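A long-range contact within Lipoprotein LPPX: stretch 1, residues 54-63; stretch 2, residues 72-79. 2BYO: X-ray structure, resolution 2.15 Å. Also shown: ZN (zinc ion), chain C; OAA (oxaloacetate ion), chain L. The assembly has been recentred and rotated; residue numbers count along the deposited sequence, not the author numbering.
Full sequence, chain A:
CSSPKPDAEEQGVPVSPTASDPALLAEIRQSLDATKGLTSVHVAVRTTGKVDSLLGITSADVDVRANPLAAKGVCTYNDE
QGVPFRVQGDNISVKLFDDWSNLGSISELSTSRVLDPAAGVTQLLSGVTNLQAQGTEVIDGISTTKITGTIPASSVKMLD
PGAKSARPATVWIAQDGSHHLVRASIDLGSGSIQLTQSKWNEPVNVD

Stretch 1 (54-63) LLGITSADVD
Stretch 2 72-79: KGVCTYND

The apolar centre lies on the sheet face that carries Ile-57, Ala-60, Cys-75 and Tyr-77. Cys-75 CB sits 4.0 Å from Ile-57 CG2 and 4.0 Å from Ala-60 CB. Ile-57 CG1 meets the edge of the Tyr-77 ring, 4.3 Å from Tyr-77 CD1. Ile-57 is m,t (chi1 -64°, chi2 176°), Cys-75 is p, and Tyr-77 is t with chi2 75°.

Strands 57-63 and 72-77 run antiparallel, at 170°, with axes 4.5 Å apart at closest approach. Ile-57 faces Tyr-77, Ala-60 faces Cys-75, and Val-62 faces Gly-73. These are non-hydrogen-bonded pairs. Asp-61 with Val-74 and Asp-63 with Lys-72 are hydrogen-bonded pairs. Asp-61 N gives to Val-74 O and Val-74 N to Asp-61 O, both at 2.9 Å. Asp-63 N to Lys-72 O is 2.8 Å; Lys-72 N to Asp-63 O is 3.0 Å.

The pattern shifts at Thr-58, whose psi is -8° instead of an extended value. Thr-76 O accepts from Thr-58 N at 3.0 Å, while Thr-76 N gives to Ser-59 O at 2.9 Å. Thus Thr-76 spans two residues of the first strand.

Gly-73 is nearly flat, at phi/psi -179/-145. A CB here would lie 2.1 Å from Asp-61 O, a clash.

Before the first strand, a type I' turn runs from Leu-54 to Ile-57, with Ile-57 N bonded to Leu-54 O at 3.1 Å. Gly-56 adopts 91/-2, and its O accepts from Asn-78 N at 3.1 Å.

At the polar edge, water 1 lies 2.7 Å from Thr-58 OG1 and accepts from Asp-79 N at 2.9 Å. Asp-61 (m) binds zinc through OD2 at 2.0 Å. Lys-72 is extended, all t; its NZ makes a weak 3.4 Å hydrogen bond to oxaloacetate O5.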

ATOM      1  N   LEU A  54       7.037  -7.998   4.144  1.00 47.26           N
ATOM      2  CA  LEU A  54       5.586  -8.112   4.279  1.00 44.90           C
ATOM      3  C   LEU A  54       5.192  -9.427   4.943  1.00 43.91           C
ATOM      4  O   LEU A  54       4.198 -10.043   4.572  1.00 41.59           O
ATOM      5  CB  LEU A  54       4.908  -7.977   2.913  1.00 43.51           C
ATOM      6  CG  LEU A  54       5.219  -6.716   2.110  1.00 42.83           C
ATOM      7  CD1 LEU A  54       4.471  -6.774   0.795  1.00 41.60           C
ATOM      8  CD2 LEU A  54       4.855  -5.458   2.889  1.00 43.00           C
ATOM      9  N   LEU A  55       5.980  -9.844   5.931  1.00 45.66           N
ATOM     10  CA  LEU A  55       5.700 -11.050   6.712  1.00 46.44           C
ATOM     11  C   LEU A  55       5.663 -12.333   5.868  1.00 45.28           C
ATOM     12  O   LEU A  55       4.996 -13.302   6.243  1.00 46.76           O
ATOM     13  CB  LEU A  55       4.379 -10.890   7.488  1.00 46.15           C
ATOM     14  CG  LEU A  55       4.202  -9.618   8.318  1.00 46.85           C
ATOM     15  CD1 LEU A  55       2.815  -9.586   8.939  1.00 47.35           C
ATOM     16  CD2 LEU A  55       5.263  -9.526   9.384  1.00 50.12           C
ATOM     17  N   GLY A  56       6.385 -12.337   4.747  1.00 44.14           N
ATOM     18  CA  GLY A  56       6.438 -13.492   3.841  1.00 43.20           C
ATOM     19  C   GLY A  56       5.399 -13.487   2.725  1.00 40.30           C
ATOM     20  O   GLY A  56       5.363 -14.408   1.897  1.00 40.06           O
ATOM     21  N   ILE A  57       4.543 -12.467   2.709  1.00 37.72           N
ATOM     22  CA  ILE A  57       3.580 -12.277   1.636  1.00 35.30           C
ATOM     23  C   ILE A  57       4.248 -11.528   0.478  1.00 34.79           C
ATOM     24  O   ILE A  57       4.974 -10.559   0.706  1.00 35.44           O
ATOM     25  CB  ILE A  57       2.350 -11.486   2.121  1.00 34.48           C
ATOM     26  CG1 ILE A  57       1.607 -12.286   3.193  1.00 34.43           C
ATOM     27  CG2 ILE A  57       1.417 -11.146   0.933  1.00 33.38           C
ATOM     28  CD1 ILE A  57       0.440 -11.551   3.793  1.00 34.68           C
ATOM     29  N   THR A  58       4.020 -12.002  -0.749  1.00 33.22           N
ATOM     30  CA  THR A  58       4.607 -11.414  -1.964  1.00 33.02           C
ATOM     31  C   THR A  58       3.551 -10.990  -2.999  1.00 31.17           C
ATOM     32  O   THR A  58       3.876 -10.331  -3.996  1.00 31.44           O
ATOM     33  CB  THR A  58       5.600 -12.394  -2.638  1.00 34.93           C
ATOM     34  OG1 THR A  58       4.936 -13.627  -2.933  1.00 34.77           O
ATOM     35  CG2 THR A  58       6.783 -12.682  -1.730  1.00 35.51           C
ATOM     36  N   SER A  59       2.295 -11.354  -2.754  1.00 30.05           N
ATOM     37  CA  SER A  59       1.170 -10.886  -3.552  1.00 29.57           C
ATOM     38  C   SER A  59      -0.092 -10.921  -2.694  1.00 28.71           C
ATOM     39  O   SER A  59      -0.209 -11.766  -1.808  1.00 29.67           O
ATOM     40  CB  SER A  59       0.993 -11.774  -4.793  1.00 30.44           C
ATOM     41  OG  SER A  59      -0.032 -11.288  -5.639  1.00 31.17           O
ATOM     42  N   ALA A  60      -1.024  -9.995  -2.926  1.00 27.98           N
ATOM     43  CA  ALA A  60      -2.336 -10.078  -2.278  1.00 27.97           C
ATOM     44  C   ALA A  60      -3.396  -9.326  -3.057  1.00 27.70           C
ATOM     45  O   ALA A  60      -3.100  -8.345  -3.730  1.00 25.80           O
ATOM     46  CB  ALA A  60      -2.274  -9.554  -0.840  1.00 28.39           C
ATOM     47  N   ASP A  61      -4.627  -9.821  -2.961  1.00 27.85           N
ATOM     48  CA  ASP A  61      -5.820  -9.106  -3.376  1.00 27.48           C
ATOM     49  C   ASP A  61      -6.770  -9.169  -2.205  1.00 27.65           C
ATOM     50  O   ASP A  61      -7.204 -10.264  -1.808  1.00 27.82           O
ATOM     51  CB  ASP A  61      -6.455  -9.729  -4.610  1.00 28.64           C
ATOM     52  CG  ASP A  61      -5.700  -9.383  -5.867  1.00 30.90           C
ATOM     53  OD1 ASP A  61      -4.655 -10.010  -6.109  1.00 33.47           O
ATOM     54  OD2 ASP A  61      -6.140  -8.471  -6.593  1.00 31.24           O
ATOM     55  N   VAL A  62      -7.091  -7.994  -1.667  1.00 27.34           N
ATOM     56  CA  VAL A  62      -7.728  -7.885  -0.361  1.00 28.50           C
ATOM     57  C   VAL A  62      -8.836  -6.824  -0.361  1.00 28.26           C
ATOM     58  O   VAL A  62      -8.638  -5.709  -0.827  1.00 28.41           O
ATOM     59  CB  VAL A  62      -6.659  -7.556   0.720  1.00 29.42           C
ATOM     60  CG1 VAL A  62      -7.267  -7.504   2.115  1.00 32.83           C
ATOM     61  CG2 VAL A  62      -5.554  -8.613   0.702  1.00 33.09           C
ATOM     62  N   ASP A  63      -9.994  -7.187   0.171  1.00 28.27           N
ATOM     63  CA  ASP A  63     -11.062  -6.230   0.440  1.00 29.06           C
ATOM     64  C   ASP A  63     -10.856  -5.648   1.827  1.00 30.34           C
ATOM     65  O   ASP A  63     -10.609  -6.390   2.770  1.00 29.96           O
ATOM     66  CB  ASP A  63     -12.424  -6.911   0.372  1.00 30.32           C
ATOM     67  CG  ASP A  63     -12.845  -7.224  -1.041  1.00 30.85           C
ATOM     68  OD1 ASP A  63     -12.330  -6.604  -1.995  1.00 29.44           O
ATOM     69  OD2 ASP A  63     -13.710  -8.097  -1.211  1.00 36.90           O
ATOM     70  N   LYS A  72     -10.220  -8.978   4.260  1.00 34.44           N
ATOM     71  CA  LYS A  72     -10.389 -10.369   3.854  1.00 34.46           C
ATOM     72  C   LYS A  72      -9.993 -10.477   2.383  1.00 32.58           C
ATOM     73  O   LYS A  72     -10.375  -9.640   1.571  1.00 30.07           O
ATOM     74  CB  LYS A  72     -11.839 -10.808   4.038  1.00 36.12           C
ATOM     75  CG  LYS A  72     -12.096 -12.300   3.809  1.00 38.10           C
ATOM     76  CD  LYS A  72     -13.573 -12.628   4.037  1.00 40.71           C
ATOM     77  CE  LYS A  72     -13.933 -14.073   3.643  1.00 42.60           C
ATOM     78  NZ  LYS A  72     -15.406 -14.328   3.760  1.00 43.83           N
ATOM     79  N   GLY A  73      -9.211 -11.499   2.052  1.00 30.80           N
ATOM     80  CA  GLY A  73      -8.855 -11.741   0.676  1.00 30.24           C
ATOM     81  C   GLY A  73      -7.973 -12.959   0.520  1.00 30.33           C
ATOM     82  O   GLY A  73      -8.089 -13.929   1.272  1.00 28.41           O
ATOM     83  N   VAL A  74      -7.063 -12.875  -0.443  1.00 29.62           N
ATOM     84  CA  VAL A  74      -6.205 -13.990  -0.814  1.00 29.08           C
ATOM     85  C   VAL A  74      -4.793 -13.450  -1.003  1.00 28.30           C
ATOM     86  O   VAL A  74      -4.615 -12.269  -1.320  1.00 27.42           O
ATOM     87  CB  VAL A  74      -6.746 -14.693  -2.082  1.00 29.44           C
ATOM     88  CG1 VAL A  74      -6.637 -13.804  -3.306  1.00 29.38           C
ATOM     89  CG2 VAL A  74      -6.051 -15.994  -2.315  1.00 32.16           C
ATOM     90  N   CYS A  75      -3.799 -14.299  -0.769  1.00 26.90           N
ATOM     91  CA  CYS A  75      -2.409 -13.883  -0.883  1.00 28.28           C
ATOM     92  C   CYS A  75      -1.510 -15.017  -1.339  1.00 28.25           C
ATOM     93  O   CYS A  75      -1.916 -16.177  -1.387  1.00 28.84           O
ATOM     94  CB  CYS A  75      -1.903 -13.312   0.451  1.00 27.59           C
ATOM     95  SG  CYS A  75      -1.627 -14.482   1.773  1.00 30.70           S
ATOM     96  N   THR A  76      -0.294 -14.644  -1.697  1.00 29.58           N
ATOM     97  CA  THR A  76       0.778 -15.588  -1.937  1.00 30.96           C
ATOM     98  C   THR A  76       1.690 -15.454  -0.725  1.00 32.03           C
ATOM     99  O   THR A  76       2.225 -14.366  -0.471  1.00 31.94           O
ATOM    100  CB  THR A  76       1.532 -15.268  -3.248  1.00 31.21           C
ATOM    101  OG1 THR A  76       0.637 -15.421  -4.358  1.00 29.44           O
ATOM    102  CG2 THR A  76       2.724 -16.203  -3.440  1.00 33.97           C
ATOM    103  N   TYR A  77       1.838 -16.552   0.014  1.00 33.82           N
ATOM    104  CA  TYR A  77       2.594 -16.600   1.258  1.00 35.56           C
ATOM    105  C   TYR A  77       3.601 -17.743   1.193  1.00 37.89           C
ATOM    106  O   TYR A  77       3.228 -18.899   0.980  1.00 37.87           O
ATOM    107  CB  TYR A  77       1.645 -16.805   2.452  1.00 35.88           C
ATOM    108  CG  TYR A  77       2.376 -17.141   3.735  1.00 37.85           C
ATOM    109  CD1 TYR A  77       3.059 -16.162   4.445  1.00 39.13           C
ATOM    110  CD2 TYR A  77       2.398 -18.442   4.229  1.00 40.53           C
ATOM    111  CE1 TYR A  77       3.748 -16.464   5.603  1.00 41.35           C
ATOM    112  CE2 TYR A  77       3.086 -18.749   5.395  1.00 42.73           C
ATOM    113  CZ  TYR A  77       3.759 -17.753   6.070  1.00 43.02           C
ATOM    114  OH  TYR A  77       4.440 -18.049   7.221  1.00 46.25           O
ATOM    115  N   ASN A  78       4.877 -17.416   1.383  1.00 40.00           N
ATOM    116  CA  ASN A  78       5.967 -18.376   1.261  1.00 42.41           C
ATOM    117  C   ASN A  78       5.875 -19.209  -0.022  1.00 42.30           C
ATOM    118  O   ASN A  78       6.118 -20.416  -0.015  1.00 43.53           O
ATOM    119  CB  ASN A  78       6.023 -19.265   2.514  1.00 44.09           C
ATOM    120  CG  ASN A  78       6.558 -18.521   3.740  1.00 47.51           C
ATOM    121  OD1 ASN A  78       6.942 -17.345   3.663  1.00 48.43           O
ATOM    122  ND2 ASN A  78       6.594 -19.210   4.873  1.00 50.14           N
ATOM    123  N   ASP A  79       5.515 -18.534  -1.112  1.00 43.70           N
ATOM    124  CA  ASP A  79       5.372 -19.112  -2.454  1.00 44.74           C
ATOM    125  C   ASP A  79       4.150 -19.999  -2.643  1.00 42.36           C
ATOM    126  O   ASP A  79       3.976 -20.577  -3.707  1.00 43.62           O
ATOM    127  CB  ASP A  79       6.637 -19.854  -2.898  1.00 48.82           C
ATOM    128  CG  ASP A  79       7.780 -18.921  -3.192  1.00 54.82           C
ATOM    129  OD1 ASP A  79       7.545 -17.858  -3.814  1.00 58.97           O
ATOM    130  OD2 ASP A  79       8.920 -19.254  -2.805  1.00 61.91           O
TER
HETATM  131 ZN    ZN C1209      -8.112  -7.944  -6.787  1.00 39.16          ZN
HETATM  132  O1  OAA L1218     -10.471 -15.191   3.175  1.00 52.92           O
HETATM  133  O2  OAA L1218     -11.183 -15.507   5.195  1.00 54.87           O
HETATM  134  O4  OAA L1218     -13.236 -18.452   2.307  1.00 54.20           O
HETATM  135  O5  OAA L1218     -14.507 -17.636   3.886  1.00 55.04           O
HETATM  136  O3  OAA L1218     -11.924 -19.476   4.690  1.00 48.84           O
HETATM  137  C1  OAA L1218     -10.903 -15.969   4.065  1.00 53.64           C
HETATM  138  C2  OAA L1218     -11.032 -17.455   3.786  1.00 54.00           C
HETATM  139  C3  OAA L1218     -12.245 -18.129   4.423  1.00 51.53           C
HETATM  140  C4  OAA L1218     -13.394 -18.067   3.488  1.00 50.41           C
HETATM  141  O   HOH W   1       5.659 -15.639  -1.257  1.00 48.45           O
HETATM  142  O   HOH W   2      -8.220  -6.716  -8.687  1.00 26.77           O
HETATM  143  O   HOH W   3      -9.381  -9.996  -7.040  1.00 20.43           O